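Local atomic coordinates of Azi13 (Streptomyces sahachiroi, PDB entry 5HMB), a protein that probably acts as a hotdog-fold thioesterase of the PaaI family in azinomycin biosynthesis, where it is linked to formation of the polyketide naphthoate. Residues D65-D70 and T106-S111. Residues are numbered along the deposited sequence; the frame is centred on the assembly and turned at random.
With SO4 (sulfate ion), chain C.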
loop_
_atom_site.group_PDB
_atom_site.type_symbol
_atom_site.label_atom_id
_atom_site.label_comp_id
_atom_site.label_asym_id
_atom_site.label_seq_id
_atom_site.Cartn_x
_atom_site.Cartn_y
_atom_site.Cartn_z
ATOM N N ASP A 65 14.172 12.004 -9.992
ATOM C CA ASP A 65 15.388 12.115 -10.788
ATOM C C ASP A 65 15.924 13.539 -10.752
ATOM O O ASP A 65 17.111 13.766 -10.492
ATOM C CB ASP A 65 15.080 11.686 -12.218
ATOM C CG ASP A 65 16.247 11.025 -12.887
ATOM O OD1 ASP A 65 16.913 10.188 -12.236
ATOM O OD2 ASP A 65 16.497 11.345 -14.066
ATOM N N ARG A 66 15.044 14.514 -10.990
ATOM C CA ARG A 66 15.437 15.919 -10.981
ATOM C C ARG A 66 15.914 16.370 -9.604
ATOM O O ARG A 66 16.777 17.251 -9.506
ATOM C CB ARG A 66 14.266 16.779 -11.472
ATOM C CG ARG A 66 14.531 18.286 -11.526
ATOM C CD ARG A 66 15.666 18.656 -12.491
ATOM N NE ARG A 66 15.922 20.097 -12.485
ATOM C CZ ARG A 66 16.757 20.713 -11.648
ATOM N NH1 ARG A 66 17.435 20.016 -10.744
ATOM N NH2 ARG A 66 16.917 22.028 -11.714
ATOM N N TRP A 67 15.393 15.772 -8.529
ATOM C CA TRP A 67 15.887 16.131 -7.199
ATOM C C TRP A 67 17.245 15.499 -6.898
ATOM O O TRP A 67 18.078 16.104 -6.211
ATOM C CB TRP A 67 14.877 15.721 -6.124
ATOM C CG TRP A 67 15.354 16.047 -4.724
ATOM C CD1 TRP A 67 15.206 17.239 -4.062
ATOM C CD2 TRP A 67 16.076 15.179 -3.834
ATOM N NE1 TRP A 67 15.790 17.157 -2.813
ATOM C CE2 TRP A 67 16.327 15.907 -2.651
ATOM C CE3 TRP A 67 16.525 13.862 -3.920
ATOM C CZ2 TRP A 67 16.997 15.354 -1.565
ATOM C CZ3 TRP A 67 17.186 13.320 -2.847
ATOM C CH2 TRP A 67 17.430 14.069 -1.686
ATOM N N LEU A 68 17.471 14.265 -7.350
ATOM C CA LEU A 68 18.756 13.632 -7.097
ATOM C C LEU A 68 19.844 14.244 -7.975
ATOM O O LEU A 68 20.997 14.351 -7.544
ATOM C CB LEU A 68 18.655 12.119 -7.311
ATOM C CG LEU A 68 19.780 11.254 -6.729
ATOM C CD1 LEU A 68 19.889 11.432 -5.210
ATOM C CD2 LEU A 68 19.589 9.781 -7.086
ATOM N N GLY A 69 19.491 14.681 -9.183
ATOM C CA GLY A 69 20.449 15.350 -10.046
ATOM C C GLY A 69 21.633 14.462 -10.373
ATOM O O GLY A 69 21.530 13.231 -10.440
ATOM N N ASP A 70 22.794 15.098 -10.555
ATOM C CA ASP A 70 23.996 14.366 -10.934
ATOM C C ASP A 70 24.519 13.466 -9.821
ATOM O O ASP A 70 25.466 12.711 -10.064
ATOM C CB ASP A 70 25.092 15.350 -11.370
ATOM N N THR A 106 19.044 7.448 1.055
ATOM C CA THR A 106 18.827 6.280 0.216
ATOM C C THR A 106 17.434 6.200 -0.404
ATOM O O THR A 106 17.296 5.600 -1.474
ATOM C CB THR A 106 19.091 5.003 1.009
ATOM O OG1 THR A 106 18.228 4.967 2.145
ATOM C CG2 THR A 106 20.602 4.944 1.481
ATOM N N GLN A 107 16.404 6.777 0.222
ATOM C CA GLN A 107 15.020 6.621 -0.232
ATOM C C GLN A 107 14.400 7.960 -0.598
ATOM O O GLN A 107 14.743 8.995 -0.020
ATOM C CB GLN A 107 14.137 5.996 0.852
ATOM C CG GLN A 107 14.549 4.623 1.309
ATOM C CD GLN A 107 14.139 3.548 0.335
ATOM O OE1 GLN A 107 13.087 2.930 0.493
ATOM N NE2 GLN A 107 14.968 3.312 -0.685
ATOM N N GLN A 108 13.448 7.923 -1.544
ATOM C CA GLN A 108 12.507 9.010 -1.774
ATOM C C GLN A 108 11.085 8.452 -1.815
ATOM O O GLN A 108 10.858 7.349 -2.326
ATOM C CB GLN A 108 12.763 9.751 -3.088
ATOM C CG GLN A 108 14.153 10.358 -3.245
ATOM C CD GLN A 108 14.233 11.250 -4.467
ATOM O OE1 GLN A 108 13.413 12.156 -4.645
ATOM N NE2 GLN A 108 15.207 10.981 -5.335
ATOM N N VAL A 109 10.129 9.226 -1.294
ATOM C CA VAL A 109 8.705 8.958 -1.465
ATOM C C VAL A 109 8.040 10.216 -2.010
ATOM O O VAL A 109 8.238 11.309 -1.471
ATOM C CB VAL A 109 8.035 8.527 -0.148
ATOM C CG1 VAL A 109 6.536 8.339 -0.372
ATOM C CG2 VAL A 109 8.655 7.256 0.365
ATOM N N TRP A 110 7.246 10.056 -3.068
ATOM C CA TRP A 110 6.494 11.138 -3.680
ATOM C C TRP A 110 5.016 10.771 -3.713
ATOM O O TRP A 110 4.661 9.594 -3.773
ATOM C CB TRP A 110 6.982 11.427 -5.105
ATOM C CG TRP A 110 8.325 12.050 -5.116
ATOM C CD1 TRP A 110 9.518 11.441 -4.831
ATOM C CD2 TRP A 110 8.625 13.422 -5.395
ATOM N NE1 TRP A 110 10.547 12.357 -4.929
ATOM C CE2 TRP A 110 10.022 13.579 -5.270
ATOM C CE3 TRP A 110 7.846 14.536 -5.739
ATOM C CZ2 TRP A 110 10.659 14.809 -5.480
ATOM C CZ3 TRP A 110 8.479 15.753 -5.947
ATOM C CH2 TRP A 110 9.871 15.879 -5.816
ATOM N N SER A 111 4.160 11.792 -3.680
ATOM C CA SER A 111 2.710 11.640 -3.755
ATOM C C SER A 111 2.217 12.318 -5.024
ATOM O O SER A 111 2.508 13.496 -5.258
ATOM C CB SER A 111 2.036 12.251 -2.522
ATOM O OG SER A 111 0.631 12.266 -2.660
HETATM S S SO4 C . 16.772 7.790 3.973
HETATM O O1 SO4 C . 16.936 9.033 4.733
HETATM O O2 SO4 C . 18.071 7.225 3.595
HETATM O O3 SO4 C . 16.040 6.834 4.794
HETATM O O4 SO4 C . 16.037 8.066 2.741
#
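Trp-67 meets the buried side chain of Gln-108 at the six-membered half of its indole: CE3 comes within 3.5 Å of Gln-108 NE2, and the ring and amide planes stand 58° apart. With CG anti to the backbone N (chi1 179°), Trp-67 lays the CE3 and CZ3 corner of its indole against the amide of Gln-108. The other packing is lighter: Leu-68 CB lies 4.1 Å from Gln-108 NE2, and Trp-67 CB sits near the ring plane of Trp-110, 4.4 Å from its CZ2.

Hydrogen bonds fix the amide between the two tryptophans. Trp-110 NE1 gives a nearly straight bond (168°) of 2.9 Å to Gln-108 OE1, approaching from above the carbonyl plane. Gln-108 NE2 bonds to Ala-64 O in the helix and to Asn-131 OD1, so both ends of this buried amide are satisfied.

At the start of the strand, a sulfate, probably from the crystallisation liquor, accepts bonds from Thr-106 N and OG1 and from Gln-107 N.

In this hotdog fold the contact packs the C-terminal end of helix 49-68 against strand 107-115, whose neighbours are 93-100, 102-103 and 121-133; Arg-103 touches Trp-67, Gln-108 and Trp-110.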